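Local coordinates for ABC sugar transporter, periplasmic sugar binding protein (Legionella pneumophila subsp. pneumophila, PDB 3ROT) that probably binds sugars in the periplasm and passes them to an ABC transporter for uptake into the cell, at residues A[27-31]-A[32-36]; A[231-235]-A[236-240]. All coordinates share one frame; numbering follows the deposited sequence.

Contact 1: residues A[27-31]-A[32-36]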
ATOM      1  N   LYS A  27     -20.576   7.000   4.561  1.00 27.67           N
ATOM      2  CA  LYS A  27     -21.356   8.184   4.239  1.00 30.03           C
ATOM      3  C   LYS A  27     -22.846   7.828   4.256  1.00 28.97           C
ATOM      4  O   LYS A  27     -23.674   8.585   4.762  1.00 28.97           O
ATOM      5  CB  LYS A  27     -20.955   8.728   2.863  1.00 30.88           C
ATOM      6  CG  LYS A  27     -21.620  10.049   2.519  1.00 38.57           C
ATOM      7  CD  LYS A  27     -21.205  11.132   3.507  1.00 41.82           C
ATOM      8  CE  LYS A  27     -22.356  12.079   3.800  1.00 46.29           C
ATOM      9  NZ  LYS A  27     -22.850  12.757   2.566  1.00 49.39           N
ATOM     10  N   ALA A  28     -23.178   6.669   3.697  1.00 27.85           N
ATOM     11  CA  ALA A  28     -24.559   6.205   3.668  1.00 28.24           C
ATOM     12  C   ALA A  28     -25.015   5.941   5.101  1.00 28.42           C
ATOM     13  O   ALA A  28     -26.123   6.313   5.485  1.00 27.44           O
ATOM     14  CB  ALA A  28     -24.666   4.939   2.839  1.00 26.38           C
ATOM     15  N   ALA A  29     -24.154   5.304   5.890  1.00 28.20           N
ATOM     16  CA  ALA A  29     -24.478   5.015   7.284  1.00 30.74           C
ATOM     17  C   ALA A  29     -24.792   6.320   8.021  1.00 33.64           C
ATOM     18  O   ALA A  29     -25.772   6.407   8.768  1.00 34.53           O
ATOM     19  CB  ALA A  29     -23.311   4.308   7.955  1.00 29.33           C
ATOM     20  N   GLU A  30     -23.956   7.332   7.798  1.00 34.97           N
ATOM     21  CA  GLU A  30     -24.126   8.632   8.432  1.00 37.79           C
ATOM     22  C   GLU A  30     -25.432   9.318   8.083  1.00 37.87           C
ATOM     23  O   GLU A  30     -26.125   9.796   8.972  1.00 36.90           O
ATOM     24  CB  GLU A  30     -22.963   9.561   8.076  1.00 40.43           C
ATOM     25  CG  GLU A  30     -21.710   9.312   8.892  1.00 45.84           C
ATOM     26  CD  GLU A  30     -20.568  10.238   8.512  1.00 49.87           C
ATOM     27  OE1 GLU A  30     -19.938  10.014   7.449  1.00 48.79           O
ATOM     28  OE2 GLU A  30     -20.312  11.197   9.278  1.00 51.85           O
ATOM     29  N   GLU A  31     -25.769   9.365   6.794  1.00 38.25           N
ATOM     30  CA  GLU A  31     -27.000  10.023   6.358  1.00 39.56           C
ATOM     31  C   GLU A  31     -28.258   9.276   6.776  1.00 38.71           C
ATOM     32  O   GLU A  31     -29.298   9.886   7.007  1.00 38.23           O
ATOM     33  CB  GLU A  31     -27.010  10.199   4.840  1.00 41.73           C
ATOM     34  CG  GLU A  31     -25.777  10.892   4.301  1.00 45.92           C
ATOM     35  CD  GLU A  31     -26.052  11.656   3.024  1.00 49.26           C
ATOM     36  OE1 GLU A  31     -26.687  12.733   3.115  1.00 49.92           O
ATOM     37  OE2 GLU A  31     -25.642  11.176   1.936  1.00 47.34           O
ATOM     38  N   LEU A  32     -28.164   7.956   6.868  1.00 37.33           N
ATOM     39  CA  LEU A  32     -29.307   7.145   7.259  1.00 37.63           C
ATOM     40  C   LEU A  32     -29.358   6.942   8.765  1.00 37.99           C
ATOM     41  O   LEU A  32     -30.293   6.343   9.276  1.00 39.48           O
ATOM     42  CB  LEU A  32     -29.267   5.791   6.546  1.00 35.86           C
ATOM     43  CG  LEU A  32     -29.408   5.875   5.025  1.00 35.94           C
ATOM     44  CD1 LEU A  32     -29.252   4.505   4.417  1.00 36.32           C
ATOM     45  CD2 LEU A  32     -30.760   6.454   4.667  1.00 38.71           C
ATOM     46  N   LYS A  33     -28.339   7.430   9.467  1.00 38.20           N
ATOM     47  CA  LYS A  33     -28.278   7.327  10.925  1.00 39.13           C
ATOM     48  C   LYS A  33     -28.260   5.907  11.498  1.00 37.65           C
ATOM     49  O   LYS A  33     -28.979   5.602  12.450  1.00 37.91           O
ATOM     50  CB  LYS A  33     -29.444   8.113  11.534  1.00 41.08           C
ATOM     51  CG  LYS A  33     -29.553   9.528  10.981  1.00 44.14           C
ATOM     52  CD  LYS A  33     -30.896  10.157  11.305  1.00 47.58           C
ATOM     53  CE  LYS A  33     -31.315  11.122  10.201  1.00 50.01           C
ATOM     54  NZ  LYS A  33     -31.543  10.410   8.897  1.00 49.93           N
ATOM     55  N   VAL A  34     -27.445   5.034  10.918  1.00 34.80           N
ATOM     56  CA  VAL A  34     -27.329   3.672  11.423  1.00 32.68           C
ATOM     57  C   VAL A  34     -25.864   3.455  11.770  1.00 32.81           C
ATOM     58  O   VAL A  34     -25.002   4.230  11.350  1.00 31.17           O
ATOM     59  CB  VAL A  34     -27.767   2.606  10.374  1.00 32.37           C
ATOM     60  CG1 VAL A  34     -29.251   2.756  10.054  1.00 31.67           C
ATOM     61  CG2 VAL A  34     -26.930   2.740   9.112  1.00 30.57           C
ATOM     62  N   ASP A  35     -25.581   2.422  12.554  1.00 34.27           N
ATOM     63  CA  ASP A  35     -24.209   2.130  12.924  1.00 36.85           C
ATOM     64  C   ASP A  35     -23.615   1.146  11.926  1.00 36.09           C
ATOM     65  O   ASP A  35     -24.295   0.237  11.452  1.00 34.16           O
ATOM     66  CB  ASP A  35     -24.132   1.564  14.343  1.00 40.64           C
ATOM     67  CG  ASP A  35     -24.524   2.590  15.403  1.00 46.12           C
ATOM     68  OD1 ASP A  35     -24.206   3.788  15.223  1.00 46.31           O
ATOM     69  OD2 ASP A  35     -25.138   2.197  16.422  1.00 49.09           O
ATOM     70  N   LEU A  36     -22.340   1.340  11.610  1.00 34.90           N
ATOM     71  CA  LEU A  36     -21.656   0.487  10.663  1.00 35.24           C
ATOM     72  C   LEU A  36     -20.250   0.141  11.105  1.00 34.01           C
ATOM     73  O   LEU A  36     -19.434   1.024  11.368  1.00 33.61           O
ATOM     74  CB  LEU A  36     -21.612   1.169   9.290  1.00 37.75           C
ATOM     75  CG  LEU A  36     -20.665   0.627   8.213  1.00 40.47           C
ATOM     76  CD1 LEU A  36     -21.123   1.065   6.846  1.00 42.09           C
ATOM     77  CD2 LEU A  36     -19.260   1.132   8.467  1.00 44.27           C
TER
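K33 turns back on E31 through two bends far along its side chain, chi3 -148° and chi4 64°. They bring NZ to the backbone O of E31, at 3.0 Å. The backbone of K33 has positive phi, and the helix 16-32 closes here in a Schellman motif. The main closing bond runs from V34 N to A29 O, 3.1 Å long and fairly straight. The inner bond, K33 N to E30 O, is weak at 3.3 Å. One step earlier, L32 N still makes a regular helical bond to A28 O, and the L32 side chain lies alongside that same oxygen. The apolar partner of the motif is A29. Its CB meets V34 CG2 at 4.1 Å. After the turn the chain enters strand 35-39, so the motif joins helix to strand in the beta-alpha-beta unit begun by strand 5-9. Helix 247-264 packs on this corner: R263 binds L32 O, and Y252 binds E31 OE2, which also has a salt bridge to K27 whose hydrogen bond is weak. L36, at the start of the strand, points back toward the helix. Its CB rests 3.8 Å from A29 CB, and chi1 166° brings CD1 to 4.1 Å from A29 CB.

Contact 2: residues A[231-235]-A[236-240]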
ATOM      1  N   VAL A 231      -4.684   7.281 -11.420  1.00 21.93           N
ATOM      2  CA  VAL A 231      -5.103   8.510 -12.090  1.00 22.70           C
ATOM      3  C   VAL A 231      -3.877   9.328 -12.495  1.00 21.88           C
ATOM      4  O   VAL A 231      -3.831   9.916 -13.575  1.00 23.44           O
ATOM      5  CB  VAL A 231      -6.016   9.356 -11.162  1.00 23.62           C
ATOM      6  CG1 VAL A 231      -6.287  10.719 -11.779  1.00 23.88           C
ATOM      7  CG2 VAL A 231      -7.327   8.620 -10.933  1.00 24.05           C
ATOM      8  N   SER A 232      -2.876   9.356 -11.629  1.00 22.26           N
ATOM      9  CA  SER A 232      -1.667  10.103 -11.930  1.00 23.91           C
ATOM     10  C   SER A 232      -0.955   9.496 -13.130  1.00 25.72           C
ATOM     11  O   SER A 232      -0.493  10.217 -14.012  1.00 24.78           O
ATOM     12  CB  SER A 232      -0.722  10.112 -10.731  1.00 24.77           C
ATOM     13  OG  SER A 232       0.430  10.873 -11.032  1.00 28.17           O
ATOM     14  N   LEU A 233      -0.864   8.170 -13.159  1.00 26.38           N
ATOM     15  CA  LEU A 233      -0.199   7.487 -14.260  1.00 25.91           C
ATOM     16  C   LEU A 233      -0.960   7.700 -15.561  1.00 27.18           C
ATOM     17  O   LEU A 233      -0.361   7.739 -16.637  1.00 29.61           O
ATOM     18  CB  LEU A 233      -0.058   5.994 -13.947  1.00 26.02           C
ATOM     19  CG  LEU A 233       0.945   5.699 -12.823  1.00 25.29           C
ATOM     20  CD1 LEU A 233       0.704   4.303 -12.274  1.00 24.65           C
ATOM     21  CD2 LEU A 233       2.381   5.850 -13.341  1.00 23.70           C
ATOM     22  N   ILE A 234      -2.279   7.842 -15.471  1.00 27.70           N
ATOM     23  CA  ILE A 234      -3.076   8.086 -16.667  1.00 27.59           C
ATOM     24  C   ILE A 234      -2.720   9.469 -17.237  1.00 28.39           C
ATOM     25  O   ILE A 234      -2.504   9.617 -18.444  1.00 26.08           O
ATOM     26  CB  ILE A 234      -4.594   8.043 -16.368  1.00 26.06           C
ATOM     27  CG1 ILE A 234      -5.050   6.602 -16.120  1.00 26.14           C
ATOM     28  CG2 ILE A 234      -5.362   8.608 -17.541  1.00 25.35           C
ATOM     29  CD1 ILE A 234      -6.498   6.486 -15.679  1.00 26.02           C
ATOM     30  N   HIS A 235      -2.658  10.470 -16.362  1.00 28.18           N
ATOM     31  CA  HIS A 235      -2.327  11.833 -16.765  1.00 32.52           C
ATOM     32  C   HIS A 235      -0.938  11.925 -17.391  1.00 31.65           C
ATOM     33  O   HIS A 235      -0.697  12.773 -18.246  1.00 31.87           O
ATOM     34  CB  HIS A 235      -2.415  12.785 -15.561  1.00 36.92           C
ATOM     35  CG  HIS A 235      -3.804  12.951 -15.020  1.00 45.56           C
ATOM     36  ND1 HIS A 235      -4.087  13.730 -13.916  1.00 48.63           N
ATOM     37  CD2 HIS A 235      -4.991  12.432 -15.425  1.00 47.39           C
ATOM     38  CE1 HIS A 235      -5.384  13.682 -13.664  1.00 48.19           C
ATOM     39  NE2 HIS A 235      -5.956  12.903 -14.566  1.00 48.32           N
ATOM     40  N   LYS A 236      -0.028  11.052 -16.968  1.00 30.87           N
ATOM     41  CA  LYS A 236       1.334  11.040 -17.506  1.00 32.76           C
ATOM     42  C   LYS A 236       1.449  10.160 -18.752  1.00 32.83           C
ATOM     43  O   LYS A 236       2.540   9.978 -19.294  1.00 32.15           O
ATOM     44  CB  LYS A 236       2.315  10.528 -16.457  1.00 32.81           C
ATOM     45  CG  LYS A 236       2.424  11.395 -15.223  1.00 35.68           C
ATOM     46  CD  LYS A 236       3.364  10.777 -14.211  1.00 36.78           C
ATOM     47  CE  LYS A 236       3.602  11.721 -13.052  1.00 39.60           C
ATOM     48  NZ  LYS A 236       4.215  12.993 -13.522  1.00 40.08           N
ATOM     49  N   LYS A 237       0.318   9.617 -19.194  1.00 33.55           N
ATOM     50  CA  LYS A 237       0.267   8.739 -20.362  1.00 35.18           C
ATOM     51  C   LYS A 237       1.106   7.469 -20.221  1.00 33.29           C
ATOM     52  O   LYS A 237       1.639   6.942 -21.202  1.00 31.88           O
ATOM     53  CB  LYS A 237       0.675   9.494 -21.634  1.00 39.18           C
ATOM     54  CG  LYS A 237      -0.318  10.574 -22.049  1.00 43.11           C
ATOM     55  CD  LYS A 237       0.035  11.166 -23.406  1.00 48.26           C
ATOM     56  CE  LYS A 237      -0.913  12.297 -23.783  1.00 50.15           C
ATOM     57  NZ  LYS A 237      -2.336  11.856 -23.775  1.00 52.23           N
ATOM     58  N   LEU A 238       1.212   6.971 -18.996  1.00 30.02           N
ATOM     59  CA  LEU A 238       1.961   5.748 -18.752  1.00 28.15           C
ATOM     60  C   LEU A 238       0.983   4.574 -18.678  1.00 27.04           C
ATOM     61  O   LEU A 238       1.386   3.417 -18.695  1.00 26.99           O
ATOM     62  CB  LEU A 238       2.768   5.869 -17.453  1.00 29.15           C
ATOM     63  CG  LEU A 238       3.898   6.905 -17.481  1.00 28.57           C
ATOM     64  CD1 LEU A 238       4.556   6.981 -16.107  1.00 28.94           C
ATOM     65  CD2 LEU A 238       4.921   6.525 -18.542  1.00 27.39           C
ATOM     66  N   VAL A 239      -0.304   4.906 -18.587  1.00 27.13           N
ATOM     67  CA  VAL A 239      -1.411   3.942 -18.527  1.00 26.61           C
ATOM     68  C   VAL A 239      -2.459   4.496 -19.496  1.00 26.70           C
ATOM     69  O   VAL A 239      -2.816   5.670 -19.418  1.00 25.70           O
ATOM     70  CB  VAL A 239      -2.010   3.851 -17.093  1.00 25.96           C
ATOM     71  CG1 VAL A 239      -3.339   3.094 -17.117  1.00 25.41           C
ATOM     72  CG2 VAL A 239      -1.026   3.140 -16.161  1.00 25.12           C
ATOM     73  N   ASN A 240      -2.936   3.650 -20.406  1.00 25.60           N
ATOM     74  CA  ASN A 240      -3.897   4.051 -21.439  1.00 26.05           C
ATOM     75  C   ASN A 240      -5.380   4.123 -21.089  1.00 26.43           C
ATOM     76  O   ASN A 240      -6.077   5.053 -21.510  1.00 26.32           O
ATOM     77  CB  ASN A 240      -3.756   3.130 -22.659  1.00 28.08           C
ATOM     78  CG  ASN A 240      -2.554   3.461 -23.508  1.00 31.56           C
ATOM     79  OD1 ASN A 240      -1.618   4.116 -23.059  1.00 33.66           O
ATOM     80  ND2 ASN A 240      -2.566   2.992 -24.747  1.00 33.03           N
TER
HETATM   81  O   HOH W   1      -3.543   8.220 -20.715  1.00 36.56           O
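H235 carries the one ring of this turn. The carbonyl oxygen of V231, one helical turn back, lies 3.3 Å above one face of the imidazole, displaced toward the rim. Among the flat peptide groups, K237 N sits well above the carbonyl plane of I234, yet bonds to its O at 2.9 Å. L238 N meets L233 O almost along the C=O axis, also at 2.9 Å. These two bonds, with positive phi at K237, form a Schellman motif at the end of helix 228-235. L233 O also receives weaker bonds from K236 N and V239 N. The apolar partners of the motif are L233 and L238, whose CD2 and CD1 meet at 3.7 Å as the side chains cross at a slant. V239 divides its two methyls between neighbouring helix residues. With chi1 167°, CG2 reaches L233 CB and CG1 reaches I234 CG1. L208 of helix 197-208 touches both leucines, while S232 packs on S232 of the second subunit. K236 N bonds to S232 O, and K236 CG passes that oxygen at 3.4 Å. A water donates to I234 O and to V239 O, at 2.9 and 3.0 Å. S232 O, L233 O and I234 O thus find donors in the turn, and I234 O also in the water. The apolar side chains of L233, I234, L238 and V239 pack together alongside this polar closure.

Both contacts end a helix with a Schellman motif centred on a lysine of positive phi, but their helices lead to strands of different sheets. Contact 1 leads into strand 35-39, an outermost strand of the six-stranded sheet; contact 2 leads toward strand 241-243, an outermost strand of the five-stranded sheet. Their centres are 35 Å apart and they do not touch. Each is partly buried. A28, A29 and V34 form the buried part of contact 1, L233 and V239 that of contact 2; most of the charged residues are exposed. The motif pairs A29 with V34 in contact 1, L233 with L238 in contact 2. Contact 1 adds a lysine amine on a backbone oxygen, contact 2 a bridging water. Each also has a residue packing on the second subunit.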